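Local coordinates for cGAS/DncV-like nucleotidyltransferase in E. coli homolog (Elizabethkingia meningoseptica ATCC 13253 = NBRC 12535, PDB 6E0O), which synthesises cyclic dinucleotide second messengers, probably including 3',3'-c-di-AMP, from nucleoside triphosphates with magnesium, as the signalling enzyme of a CBASS antiphage defence system, at residues I9-P14 against L196-Y201; Y189-R194 against G234-T239; N212-F217 against L279-K284; N228-S233 against L240-V245. All coordinates share one frame; numbering follows the deposited sequence.

Contact 1 (I9-P14 against L196-Y201); sequences INWSRP and LKVVNY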
loop_
_atom_site.group_PDB
_atom_site.type_symbol
_atom_site.label_atom_id
_atom_site.label_comp_id
_atom_site.label_asym_id
_atom_site.label_seq_id
_atom_site.Cartn_x
_atom_site.Cartn_y
_atom_site.Cartn_z
ATOM N N ILE A 9 20.561 -6.008 3.042
ATOM C CA ILE A 9 20.114 -6.814 1.909
ATOM C C ILE A 9 19.023 -7.781 2.351
ATOM O O ILE A 9 17.997 -7.938 1.679
ATOM C CB ILE A 9 21.304 -7.543 1.258
ATOM C CG1 ILE A 9 22.251 -6.517 0.619
ATOM C CG2 ILE A 9 20.807 -8.553 0.233
ATOM C CD1 ILE A 9 23.576 -7.099 0.168
ATOM N N ASN A 10 19.224 -8.449 3.489
ATOM C CA ASN A 10 18.217 -9.396 3.958
ATOM C C ASN A 10 16.885 -8.705 4.208
ATOM O O ASN A 10 15.827 -9.217 3.823
ATOM C CB ASN A 10 18.698 -10.097 5.229
ATOM C CG ASN A 10 19.904 -10.982 4.989
ATOM O OD1 ASN A 10 20.234 -11.304 3.851
ATOM N ND2 ASN A 10 20.561 -11.392 6.070
ATOM N N TRP A 11 16.919 -7.534 4.841
ATOM C CA TRP A 11 15.690 -6.806 5.117
ATOM C C TRP A 11 15.026 -6.274 3.857
ATOM O O TRP A 11 13.844 -5.913 3.896
ATOM C CB TRP A 11 15.988 -5.595 5.986
ATOM C CG TRP A 11 16.184 -5.875 7.423
ATOM C CD1 TRP A 11 15.902 -7.029 8.098
ATOM C CD2 TRP A 11 16.704 -4.965 8.380
ATOM N NE1 TRP A 11 16.211 -6.881 9.429
ATOM C CE2 TRP A 11 16.705 -5.619 9.626
ATOM C CE3 TRP A 11 17.150 -3.645 8.310
ATOM C CZ2 TRP A 11 17.162 -5.002 10.785
ATOM C CZ3 TRP A 11 17.596 -3.038 9.457
ATOM C CH2 TRP A 11 17.595 -3.711 10.680
ATOM N N SER A 12 15.766 -6.164 2.765
ATOM C CA SER A 12 15.229 -5.604 1.542
ATOM C C SER A 12 14.427 -6.609 0.734
ATOM O O SER A 12 13.836 -6.223 -0.275
ATOM C CB SER A 12 16.362 -5.058 0.676
ATOM O OG SER A 12 17.043 -6.118 0.036
ATOM N N ARG A 13 14.407 -7.877 1.137
ATOM C CA ARG A 13 13.745 -8.908 0.350
ATOM C C ARG A 13 12.252 -8.978 0.665
ATOM O O ARG A 13 11.847 -8.791 1.812
ATOM C CB ARG A 13 14.386 -10.266 0.642
ATOM C CG ARG A 13 15.861 -10.346 0.261
ATOM C CD ARG A 13 15.991 -10.331 -1.253
ATOM N NE ARG A 13 17.365 -10.401 -1.750
ATOM C CZ ARG A 13 18.068 -9.355 -2.178
ATOM N NH1 ARG A 13 17.548 -8.126 -2.152
ATOM N NH2 ARG A 13 19.300 -9.539 -2.634
ATOM N N PRO A 14 11.418 -9.286 -0.332
ATOM C CA PRO A 14 10.003 -9.545 -0.039
ATOM C C PRO A 14 9.887 -10.781 0.835
ATOM O O PRO A 14 10.622 -11.757 0.664
ATOM C CB PRO A 14 9.374 -9.796 -1.416
ATOM C CG PRO A 14 10.388 -9.453 -2.414
ATOM C CD PRO A 14 11.743 -9.484 -1.753
ATOM N N LEU A 196 12.762 0.268 5.012
ATOM C CA LEU A 196 12.127 1.249 5.881
ATOM C C LEU A 196 10.849 0.710 6.517
ATOM O O LEU A 196 10.525 1.095 7.641
ATOM C CB LEU A 196 11.888 2.554 5.121
ATOM C CG LEU A 196 13.184 3.309 4.790
ATOM C CD1 LEU A 196 12.868 4.495 3.884
ATOM C CD2 LEU A 196 13.910 3.798 6.021
ATOM N N LYS A 197 10.120 -0.174 5.826
ATOM C CA LYS A 197 8.982 -0.839 6.459
ATOM C C LYS A 197 9.438 -1.747 7.597
ATOM O O LYS A 197 8.791 -1.811 8.650
ATOM C CB LYS A 197 8.167 -1.614 5.418
ATOM C CG LYS A 197 7.379 -0.711 4.463
ATOM C CD LYS A 197 6.589 -1.496 3.425
ATOM C CE LYS A 197 5.460 -2.296 4.033
ATOM N NZ LYS A 197 4.556 -2.840 2.975
ATOM N N VAL A 198 10.545 -2.467 7.408
ATOM C CA VAL A 198 11.091 -3.279 8.493
ATOM C C VAL A 198 11.437 -2.402 9.689
ATOM O O VAL A 198 11.103 -2.720 10.835
ATOM C CB VAL A 198 12.318 -4.064 8.008
ATOM C CG1 VAL A 198 13.098 -4.636 9.195
ATOM C CG2 VAL A 198 11.906 -5.166 7.056
ATOM N N VAL A 199 12.121 -1.283 9.442
ATOM C CA VAL A 199 12.485 -0.391 10.538
ATOM C C VAL A 199 11.233 0.166 11.211
ATOM O O VAL A 199 11.172 0.277 12.441
ATOM C CB VAL A 199 13.437 0.713 10.040
ATOM C CG1 VAL A 199 13.710 1.709 11.146
ATOM C CG2 VAL A 199 14.738 0.102 9.530
ATOM N N ASN A 200 10.228 0.534 10.416
ATOM C CA ASN A 200 8.960 1.000 10.976
ATOM C C ASN A 200 8.376 -0.025 11.948
ATOM O O ASN A 200 8.009 0.314 13.081
ATOM C CB ASN A 200 7.985 1.301 9.835
ATOM C CG ASN A 200 6.713 1.967 10.297
ATOM O OD1 ASN A 200 6.710 2.767 11.227
ATOM N ND2 ASN A 200 5.617 1.639 9.638
ATOM N N TYR A 201 8.265 -1.291 11.532
ATOM C CA TYR A 201 7.692 -2.302 12.414
ATOM C C TYR A 201 8.531 -2.477 13.678
ATOM O O TYR A 201 7.992 -2.673 14.775
ATOM C CB TYR A 201 7.565 -3.633 11.677
ATOM C CG TYR A 201 6.482 -3.648 10.619
ATOM C CD1 TYR A 201 5.210 -3.141 10.878
ATOM C CD2 TYR A 201 6.731 -4.166 9.359
ATOM C CE1 TYR A 201 4.225 -3.151 9.910
ATOM C CE2 TYR A 201 5.754 -4.185 8.386
ATOM C CZ TYR A 201 4.504 -3.675 8.663
ATOM O OH TYR A 201 3.534 -3.693 7.686
#
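The indole of Trp11 lies against Val198, and this one apolar meeting carries most of the contact between segments 9-14 and 196-201, the latter on helix 188-205. It is a CH-pi contact: the methyl CG1 of Val198 stands over the five-membered ring of Trp11, 3.6 Å from its centroid and only 4° off the ring normal. Since CG1 of Val198 is nearly equidistant from the five atoms of that ring, with Trp11 CD2 closest at 3.7 Å, the pyrrole half of the indole is engaged as a whole. The two side chains cross at about a right angle. Val198 uses both branches, CG2 resting 3.8 Å from the backbone oxygen O of Trp11. Farther along the indole, CG2 of Val199 approaches CZ3 of Trp11 obliquely at 4.2 Å.

Polar bonds stay within the 9-14 segment and shape its turn. With chi1 at 77°, the hydroxyl of Ser12 folds back to donate from OG to Ile9 O at 2.6 Å, and Ser12 N donates to the same oxygen at 3.1 Å. Two donors thus grip one carbonyl. Beyond the pair, Phe3 meets the Trp11 ring with its plane inclined, and Leu289 of helix 275-289 also touches the indole.

Lys197, next to Val198, donates from NZ to Thr54 O and to the bound nucleotide, consistent with a role in binding GTP. One helix therefore offers an apolar surface to the N-terminal segment and a charged group to the ligand, with no hydrogen bond between the two segments themselves.

Contact 2 (Y189-R194 against G234-T239); sequences YKRMVR and GNYTQT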
loop_
_atom_site.group_PDB
_atom_site.type_symbol
_atom_site.label_atom_id
_atom_site.label_comp_id
_atom_site.label_asym_id
_atom_site.label_seq_id
_atom_site.Cartn_x
_atom_site.Cartn_y
_atom_site.Cartn_z
ATOM N N TYR A 189 14.622 0.979 -5.456
ATOM C CA TYR A 189 13.477 1.730 -4.937
ATOM C C TYR A 189 12.645 0.861 -3.979
ATOM O O TYR A 189 12.437 1.211 -2.808
ATOM C CB TYR A 189 12.612 2.302 -6.079
ATOM C CG TYR A 189 11.240 2.721 -5.594
ATOM C CD1 TYR A 189 11.103 3.667 -4.588
ATOM C CD2 TYR A 189 10.091 2.137 -6.106
ATOM C CE1 TYR A 189 9.867 4.016 -4.107
ATOM C CE2 TYR A 189 8.840 2.486 -5.622
ATOM C CZ TYR A 189 8.735 3.427 -4.629
ATOM O OH TYR A 189 7.487 3.758 -4.148
ATOM N N LYS A 190 12.166 -0.296 -4.452
ATOM C CA LYS A 190 11.312 -1.106 -3.585
ATOM C C LYS A 190 12.109 -1.759 -2.466
ATOM O O LYS A 190 11.575 -1.988 -1.381
ATOM C CB LYS A 190 10.528 -2.150 -4.381
ATOM C CG LYS A 190 9.459 -1.522 -5.261
ATOM C CD LYS A 190 8.569 -2.537 -5.931
ATOM C CE LYS A 190 7.508 -1.840 -6.769
ATOM N NZ LYS A 190 6.650 -2.851 -7.447
ATOM N N ARG A 191 13.386 -2.066 -2.709
ATOM C CA ARG A 191 14.227 -2.628 -1.656
ATOM C C ARG A 191 14.393 -1.648 -0.504
ATOM O O ARG A 191 14.349 -2.049 0.664
ATOM C CB ARG A 191 15.562 -3.072 -2.254
ATOM C CG ARG A 191 15.369 -4.316 -3.080
ATOM C CD ARG A 191 16.589 -4.750 -3.828
ATOM N NE ARG A 191 16.217 -5.804 -4.767
ATOM C CZ ARG A 191 17.062 -6.398 -5.591
ATOM N NH1 ARG A 191 18.337 -6.048 -5.577
ATOM N NH2 ARG A 191 16.623 -7.322 -6.428
ATOM N N MET A 192 14.539 -0.357 -0.814
ATOM C CA MET A 192 14.620 0.662 0.226
ATOM C C MET A 192 13.280 0.845 0.938
ATOM O O MET A 192 13.246 1.014 2.162
ATOM C CB MET A 192 15.097 1.977 -0.385
ATOM C CG MET A 192 16.545 1.923 -0.855
ATOM S SD MET A 192 17.720 1.636 0.492
ATOM C CE MET A 192 18.713 0.300 -0.161
ATOM N N VAL A 193 12.166 0.792 0.197
ATOM C CA VAL A 193 10.853 0.811 0.838
ATOM C C VAL A 193 10.749 -0.330 1.837
ATOM O O VAL A 193 10.303 -0.151 2.977
ATOM C CB VAL A 193 9.734 0.731 -0.214
ATOM C CG1 VAL A 193 8.384 0.430 0.448
ATOM C CG2 VAL A 193 9.654 2.006 -1.028
ATOM N N ARG A 194 11.138 -1.537 1.414
ATOM C CA ARG A 194 11.038 -2.688 2.303
ATOM C C ARG A 194 11.902 -2.507 3.546
ATOM O O ARG A 194 11.465 -2.816 4.659
ATOM C CB ARG A 194 11.376 -3.970 1.552
ATOM C CG ARG A 194 10.356 -4.290 0.477
ATOM C CD ARG A 194 10.687 -5.635 -0.192
ATOM N NE ARG A 194 10.172 -5.696 -1.552
ATOM C CZ ARG A 194 10.917 -5.802 -2.650
ATOM N NH1 ARG A 194 12.243 -5.885 -2.580
ATOM N NH2 ARG A 194 10.328 -5.838 -3.831
ATOM N N GLY A 234 24.385 -1.745 -6.073
ATOM C CA GLY A 234 25.225 -2.588 -5.255
ATOM C C GLY A 234 25.679 -2.005 -3.941
ATOM O O GLY A 234 26.518 -2.620 -3.274
ATOM N N ASN A 235 25.168 -0.845 -3.536
ATOM C CA ASN A 235 25.578 -0.243 -2.266
ATOM C C ASN A 235 24.327 0.085 -1.462
ATOM O O ASN A 235 23.778 1.184 -1.559
ATOM C CB ASN A 235 26.464 0.981 -2.453
ATOM C CG ASN A 235 27.145 1.385 -1.167
ATOM O OD1 ASN A 235 26.638 1.109 -0.077
ATOM N ND2 ASN A 235 28.307 2.026 -1.280
ATOM N N TYR A 236 23.886 -0.880 -0.658
ATOM C CA TYR A 236 22.650 -0.702 0.092
ATOM C C TYR A 236 22.846 0.291 1.225
ATOM O O TYR A 236 21.959 1.106 1.496
ATOM C CB TYR A 236 22.173 -2.045 0.646
ATOM C CG TYR A 236 21.591 -2.970 -0.391
ATOM C CD1 TYR A 236 22.381 -3.510 -1.391
ATOM C CD2 TYR A 236 20.247 -3.312 -0.363
ATOM C CE1 TYR A 236 21.848 -4.361 -2.337
ATOM C CE2 TYR A 236 19.710 -4.169 -1.296
ATOM C CZ TYR A 236 20.513 -4.681 -2.283
ATOM O OH TYR A 236 19.970 -5.533 -3.204
ATOM N N THR A 237 23.999 0.225 1.900
ATOM C CA THR A 237 24.245 1.108 3.032
ATOM C C THR A 237 24.255 2.562 2.583
ATOM O O THR A 237 23.629 3.423 3.210
ATOM C CB THR A 237 25.568 0.737 3.712
ATOM O OG1 THR A 237 25.498 -0.598 4.236
ATOM C CG2 THR A 237 25.869 1.693 4.849
ATOM N N GLN A 238 24.966 2.859 1.494
ATOM C CA GLN A 238 25.045 4.247 1.055
ATOM C C GLN A 238 23.737 4.700 0.410
ATOM O O GLN A 238 23.344 5.866 0.544
ATOM C CB GLN A 238 26.227 4.462 0.113
ATOM C CG GLN A 238 26.569 5.932 -0.049
ATOM C CD GLN A 238 27.152 6.564 1.231
ATOM O OE1 GLN A 238 27.432 5.885 2.229
ATOM N NE2 GLN A 238 27.319 7.872 1.203
ATOM N N THR A 239 23.055 3.802 -0.310
ATOM C CA THR A 239 21.762 4.169 -0.880
ATOM C C THR A 239 20.775 4.528 0.219
ATOM O O THR A 239 20.061 5.531 0.125
ATOM C CB THR A 239 21.204 3.027 -1.736
ATOM O OG1 THR A 239 22.026 2.844 -2.888
ATOM C CG2 THR A 239 19.771 3.328 -2.172
#
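The N-terminal turn of helix 236-252, capped by Asn235, packs against helix 188-205 in the helical part of this nucleotidyltransferase. Tyr236 and Thr239, one turn apart, face Arg191 and Met192. The sulfur-bearing chain of Met192 leaves its backbone beside the N (chi1 -68°) and bends again at chi2, which carries its methyl between the two residues of the other helix. There CE of Met192 lies 3.9 Å from CD2 of Tyr236, obliquely to the ring, and 3.7 Å from the backbone O of Tyr236. Nearer the root of the same side chain, CG of Met192 touches CG2 of Thr239 at 3.8 Å.

Arg191 reaches the far end of the tyrosine by a chain extended from CG to NE. Its NH1 comes to 2.9 Å from OH of Tyr236, and the guanidinium and phenol planes are only 8° apart. CD of Arg191 also packs on that hydroxyl, while Ser12 and Ile9 of the N-terminal segment also touch the ring.

Thr239 divides its branches by polarity. CG2 goes to the methionine, and OG1 turns back to donate to Asn235 O at 2.8 Å; Thr239 N donates to the same oxygen from the opposite face of its plane. The cap itself runs from Gln238 N to Asn235 OD1, 2.9 Å long and nearly straight at 166°, although the donor sits well above the carboxamide plane. Glu5 accepts from Tyr236 N and Thr237 OG1.

The bent thioether thus packs between Tyr236 and Thr239, whereas the Arg191 end meets the tyrosine hydroxyl, beside a helix start where Tyr236 N and Gln238 N have side-chain acceptors.

Contact 3 (N212-F217 against L279-K284); sequences NLVSSF and LGFMQK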
loop_
_atom_site.group_PDB
_atom_site.type_symbol
_atom_site.label_atom_id
_atom_site.label_comp_id
_atom_site.label_asym_id
_atom_site.label_seq_id
_atom_site.Cartn_x
_atom_site.Cartn_y
_atom_site.Cartn_z
ATOM N N ASN A 212 0.775 4.466 13.861
ATOM C CA ASN A 212 0.223 5.218 12.739
ATOM C C ASN A 212 1.010 6.486 12.420
ATOM O O ASN A 212 0.501 7.349 11.690
ATOM C CB ASN A 212 -1.254 5.563 12.970
ATOM C CG ASN A 212 -1.472 6.441 14.190
ATOM O OD1 ASN A 212 -0.533 6.774 14.917
ATOM N ND2 ASN A 212 -2.722 6.830 14.412
ATOM N N LEU A 213 2.232 6.637 12.945
ATOM C CA LEU A 213 3.065 7.765 12.541
ATOM C C LEU A 213 3.208 7.799 11.025
ATOM O O LEU A 213 3.041 8.847 10.390
ATOM C CB LEU A 213 4.439 7.688 13.208
ATOM C CG LEU A 213 5.392 8.825 12.825
ATOM C CD1 LEU A 213 4.856 10.178 13.289
ATOM C CD2 LEU A 213 6.786 8.565 13.400
ATOM N N VAL A 214 3.515 6.650 10.427
ATOM C CA VAL A 214 3.584 6.519 8.979
ATOM C C VAL A 214 2.948 5.196 8.575
ATOM O O VAL A 214 2.977 4.213 9.320
ATOM C CB VAL A 214 5.035 6.599 8.438
ATOM C CG1 VAL A 214 5.677 7.924 8.813
ATOM C CG2 VAL A 214 5.849 5.411 8.930
ATOM N N SER A 215 2.359 5.184 7.395
ATOM C CA SER A 215 1.792 3.982 6.810
ATOM C C SER A 215 2.729 3.483 5.717
ATOM O O SER A 215 3.640 4.187 5.272
ATOM C CB SER A 215 0.441 4.314 6.177
ATOM O OG SER A 215 0.661 5.162 5.058
ATOM N N SER A 216 2.478 2.258 5.259
ATOM C CA SER A 216 3.223 1.725 4.122
ATOM C C SER A 216 3.083 2.630 2.908
ATOM O O SER A 216 4.064 2.910 2.214
ATOM C CB SER A 216 2.737 0.318 3.769
ATOM O OG SER A 216 3.303 -0.108 2.532
ATOM N N PHE A 217 1.863 3.102 2.640
ATOM C CA PHE A 217 1.643 4.002 1.516
ATOM C C PHE A 217 2.516 5.243 1.644
ATOM O O PHE A 217 3.125 5.695 0.667
ATOM C CB PHE A 217 0.163 4.389 1.460
ATOM C CG PHE A 217 -0.169 5.367 0.373
ATOM C CD1 PHE A 217 -0.351 4.933 -0.929
ATOM C CD2 PHE A 217 -0.300 6.716 0.648
ATOM C CE1 PHE A 217 -0.656 5.825 -1.928
ATOM C CE2 PHE A 217 -0.600 7.613 -0.358
ATOM C CZ PHE A 217 -0.778 7.163 -1.644
ATOM N N LEU A 279 9.545 13.833 8.654
ATOM C CA LEU A 279 10.804 14.265 9.251
ATOM C C LEU A 279 11.105 13.485 10.521
ATOM O O LEU A 279 12.224 12.989 10.708
ATOM C CB LEU A 279 10.730 15.754 9.554
ATOM C CG LEU A 279 11.953 16.370 10.231
ATOM C CD1 LEU A 279 13.164 16.278 9.333
ATOM C CD2 LEU A 279 11.633 17.815 10.582
ATOM N N GLY A 280 10.118 13.369 11.407
ATOM C CA GLY A 280 10.330 12.632 12.633
ATOM C C GLY A 280 10.617 11.169 12.380
ATOM O O GLY A 280 11.483 10.574 13.025
ATOM N N PHE A 281 9.907 10.570 11.423
ATOM C CA PHE A 281 10.165 9.175 11.080
ATOM C C PHE A 281 11.585 9.000 10.543
ATOM O O PHE A 281 12.290 8.066 10.927
ATOM C CB PHE A 281 9.108 8.679 10.088
ATOM C CG PHE A 281 9.324 7.259 9.646
ATOM C CD1 PHE A 281 9.231 6.215 10.549
ATOM C CD2 PHE A 281 9.623 6.970 8.329
ATOM C CE1 PHE A 281 9.436 4.911 10.147
ATOM C CE2 PHE A 281 9.839 5.671 7.928
ATOM C CZ PHE A 281 9.740 4.640 8.833
ATOM N N MET A 282 12.024 9.886 9.645
ATOM C CA MET A 282 13.388 9.778 9.128
ATOM C C MET A 282 14.418 9.879 10.252
ATOM O O MET A 282 15.417 9.156 10.264
ATOM C CB MET A 282 13.648 10.882 8.097
ATOM C CG MET A 282 12.997 10.682 6.749
ATOM S SD MET A 282 13.510 9.162 5.927
ATOM C CE MET A 282 12.079 8.176 6.250
ATOM N N GLN A 283 14.208 10.799 11.191
ATOM C CA GLN A 283 15.122 10.920 12.318
ATOM C C GLN A 283 15.174 9.626 13.119
ATOM O O GLN A 283 16.254 9.170 13.512
ATOM C CB GLN A 283 14.665 12.072 13.201
ATOM C CG GLN A 283 15.411 12.199 14.487
ATOM C CD GLN A 283 14.966 13.418 15.256
ATOM O OE1 GLN A 283 13.932 13.405 15.922
ATOM N NE2 GLN A 283 15.733 14.482 15.153
ATOM N N LYS A 284 14.010 9.036 13.404
ATOM C CA LYS A 284 13.986 7.798 14.173
ATOM C C LYS A 284 14.694 6.678 13.423
ATOM O O LYS A 284 15.416 5.872 14.027
ATOM C CB LYS A 284 12.546 7.396 14.490
ATOM C CG LYS A 284 11.818 8.341 15.422
ATOM C CD LYS A 284 12.394 8.317 16.813
ATOM C CE LYS A 284 11.455 9.017 17.783
ATOM N NZ LYS A 284 12.062 9.160 19.127
#
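An irregular stretch, 212-215, runs into the start of helix 216-224 and passes beside helix 275-289, where the backbones come nearest at Leu213 and Phe281, 7.4 Å between their CA atoms. From this stretch two consecutive side chains, Leu213 and Val214, point toward the helix and meet the same residue, Phe281.

Val214 meets the aromatic side chain with both methyls. CG2 stands over the centre of the Phe281 ring, 3.7 Å from the centroid and 8° off its normal, a CH-pi contact. CG1 rests on the ring's root, 3.7 Å from CB of Phe281. A chi1 of -59° sets CG2 between the backbone N and the carbonyl carbon, the branch that lies over the ring. Leu213 adds CD2, which lies 4.0 Å from CB of Phe281. Asn200 and Ile219 also touch both Val214 and Phe281.

Immediately after this apolar anchor, Ser215 occupies the N-cap and its OG accepts from Phe218 N. In one of its two conformers, Ser216 is hydrogen-bonded through OG to Lys197 NZ and to the bound nucleotide. What emerges is a capped helix start at the nucleotide site, whose preceding loop is packed against Phe281 of helix 275-289.

Contact 4 (N228-S233 against L240-V245); sequences NNQFIS and LRNVIV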
loop_
_atom_site.group_PDB
_atom_site.type_symbol
_atom_site.label_atom_id
_atom_site.label_comp_id
_atom_site.label_asym_id
_atom_site.label_seq_id
_atom_site.Cartn_x
_atom_site.Cartn_y
_atom_site.Cartn_z
ATOM N N ASN A 228 16.242 9.354 -8.794
ATOM C CA ASN A 228 16.829 8.079 -9.179
ATOM C C ASN A 228 18.341 8.048 -8.982
ATOM O O ASN A 228 18.892 6.988 -8.672
ATOM C CB ASN A 228 16.510 7.782 -10.643
ATOM C CG ASN A 228 15.088 7.308 -10.851
ATOM O OD1 ASN A 228 14.304 7.177 -9.905
ATOM N ND2 ASN A 228 14.744 7.041 -12.101
ATOM N N ASN A 229 19.027 9.181 -9.178
ATOM C CA ASN A 229 20.485 9.187 -9.089
ATOM C C ASN A 229 21.001 9.071 -7.654
ATOM O O ASN A 229 22.220 9.071 -7.463
ATOM C CB ASN A 229 21.086 10.396 -9.812
ATOM C CG ASN A 229 20.816 11.708 -9.116
ATOM O OD1 ASN A 229 20.241 11.762 -8.035
ATOM N ND2 ASN A 229 21.257 12.794 -9.744
ATOM N N GLN A 230 20.120 8.938 -6.656
ATOM C CA GLN A 230 20.540 8.663 -5.287
ATOM C C GLN A 230 20.649 7.171 -5.004
ATOM O O GLN A 230 21.141 6.790 -3.939
ATOM C CB GLN A 230 19.536 9.256 -4.293
ATOM C CG GLN A 230 19.363 10.746 -4.386
ATOM C CD GLN A 230 20.605 11.479 -3.946
ATOM O OE1 GLN A 230 21.161 11.203 -2.880
ATOM N NE2 GLN A 230 21.057 12.416 -4.767
ATOM N N PHE A 231 20.167 6.323 -5.909
ATOM C CA PHE A 231 20.175 4.878 -5.713
ATOM C C PHE A 231 21.437 4.320 -6.363
ATOM O O PHE A 231 21.620 4.425 -7.577
ATOM C CB PHE A 231 18.891 4.277 -6.292
ATOM C CG PHE A 231 17.635 4.763 -5.596
ATOM C CD1 PHE A 231 17.055 5.965 -5.952
ATOM C CD2 PHE A 231 17.051 4.024 -4.583
ATOM C CE1 PHE A 231 15.917 6.428 -5.323
ATOM C CE2 PHE A 231 15.903 4.480 -3.943
ATOM C CZ PHE A 231 15.337 5.684 -4.316
ATOM N N ILE A 232 22.317 3.760 -5.541
ATOM C CA ILE A 232 23.665 3.392 -5.957
ATOM C C ILE A 232 23.704 1.885 -6.132
ATOM O O ILE A 232 23.598 1.134 -5.157
ATOM C CB ILE A 232 24.708 3.828 -4.925
ATOM C CG1 ILE A 232 24.608 5.315 -4.638
ATOM C CG2 ILE A 232 26.116 3.436 -5.397
ATOM C CD1 ILE A 232 25.362 5.688 -3.377
ATOM N N SER A 233 23.895 1.442 -7.366
ATOM C CA SER A 233 23.915 0.019 -7.654
ATOM C C SER A 233 24.881 -0.698 -6.724
ATOM O O SER A 233 26.045 -0.312 -6.593
ATOM C CB SER A 233 24.349 -0.187 -9.104
ATOM O OG SER A 233 24.415 -1.561 -9.417
ATOM N N LEU A 240 20.717 3.704 1.268
ATOM C CA LEU A 240 19.786 3.961 2.363
ATOM C C LEU A 240 20.133 5.265 3.063
ATOM O O LEU A 240 19.243 6.044 3.412
ATOM C CB LEU A 240 19.795 2.787 3.338
ATOM C CG LEU A 240 18.847 2.859 4.539
ATOM C CD1 LEU A 240 17.395 2.980 4.110
ATOM C CD2 LEU A 240 19.072 1.627 5.413
ATOM N N ARG A 241 21.428 5.534 3.245
ATOM C CA ARG A 241 21.849 6.828 3.770
ATOM C C ARG A 241 21.345 7.957 2.882
ATOM O O ARG A 241 20.758 8.933 3.367
ATOM C CB ARG A 241 23.373 6.879 3.869
ATOM C CG ARG A 241 23.873 8.082 4.619
ATOM C CD ARG A 241 25.385 8.196 4.521
ATOM N NE ARG A 241 25.916 9.087 5.549
ATOM C CZ ARG A 241 25.993 10.404 5.436
ATOM N NH1 ARG A 241 25.574 11.006 4.329
ATOM N NH2 ARG A 241 26.489 11.116 6.441
ATOM N N ASN A 242 21.551 7.832 1.567
ATOM C CA ASN A 242 21.102 8.872 0.647
ATOM C C ASN A 242 19.595 9.089 0.745
ATOM O O ASN A 242 19.124 10.231 0.732
ATOM C CB ASN A 242 21.424 8.485 -0.795
ATOM C CG ASN A 242 22.883 8.574 -1.134
ATOM O OD1 ASN A 242 23.693 9.101 -0.369
ATOM N ND2 ASN A 242 23.231 8.072 -2.309
ATOM N N VAL A 243 18.823 7.998 0.816
ATOM C CA VAL A 243 17.366 8.087 0.873
ATOM C C VAL A 243 16.926 8.831 2.123
ATOM O O VAL A 243 16.096 9.749 2.063
ATOM C CB VAL A 243 16.758 6.673 0.815
ATOM C CG1 VAL A 243 15.295 6.680 1.246
ATOM C CG2 VAL A 243 16.868 6.105 -0.594
ATOM N N ILE A 244 17.458 8.430 3.280
ATOM C CA ILE A 244 17.038 9.048 4.536
ATOM C C ILE A 244 17.418 10.526 4.551
ATOM O O ILE A 244 16.606 11.392 4.901
ATOM C CB ILE A 244 17.612 8.283 5.744
ATOM C CG1 ILE A 244 17.027 6.867 5.796
ATOM C CG2 ILE A 244 17.345 9.052 7.024
ATOM C CD1 ILE A 244 17.689 5.937 6.803
ATOM N N VAL A 245 18.666 10.837 4.177
ATOM C CA VAL A 245 19.111 12.229 4.196
ATOM C C VAL A 245 18.273 13.070 3.241
ATOM O O VAL A 245 17.868 14.193 3.569
ATOM C CB VAL A 245 20.609 12.321 3.854
ATOM C CG1 VAL A 245 21.022 13.781 3.646
ATOM C CG2 VAL A 245 21.449 11.681 4.944
HETATM O O HOH W 1 20.883 12.177 -0.264
#
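Asn242 and Gln230 make the polar centre of this contact. The side-chain amide of Asn242 donates from ND2 to the backbone O of Gln230, 2.9 Å long and almost perfectly straight at 176°. The acceptor lies practically in the carboxamide plane of Asn242, although the donor is tilted by 24° from the plane of the Gln230 carbonyl. A water forms a second bridge, donating to OE1 of Gln230 and to the backbone O of Asn242, at 2.8 Å from each oxygen. The two carboxamides are turned 61° against each other and do not stack; instead OE1 of Gln230 lies alongside CB of Asn242 at 3.4 Å.

Apolar groups flank this pair. CD1 of Ile232 packs 3.4 Å from ND2 of Asn242, the side chains crossing at about a right angle. Deeper down, CE2 of Phe231 meets CG2 of Val243 at 3.8 Å, in an oblique approach to the ring.

The loop residues are set by a short 3-10 turn, 228-230, closed by Phe231 N donating to Asn228 O at 3.1 Å. Gln230 bends at chi2, bringing its amide round to the water, while its NE2 makes a weak bond to Asn229 OD1. Outside the segments, Thr239 OG1 bonds to Ile232 N, and Asn228 is held by Lys181 and Gln184 of helix 171-184.

The loop between helices 216-224 and 236-252 is thereby folded back onto the second of them. Phe231 reaches on to Leu188 and Met192 of helix 188-205, and helix 275-289 packs against helix 236-252 through Leu240 and Ile244.

From the N terminus, contact 1 closes the longest loop, spanning the whole nucleotidyltransferase sheet and bringing helix 5-11 to helix 188-205. Contact 2 uses an earlier part of that helix and crosses contact 1 in sequence; the two touch in space, with Ser12 O bonded to Arg194 NH1. Contact 3 opens after contact 1 has closed and crosses contact 2, joining the loop into helix 216-224 to helix 275-289. Within its span lies the short loop-to-helix return of contact 4, which also crosses contact 2 and shares helix 236-252 with it. Together they tie helices 5-11, 188-205, 236-252 and 275-289, with Lys197 and one conformer of Ser216 linking contacts 1 and 3 at the nucleotide.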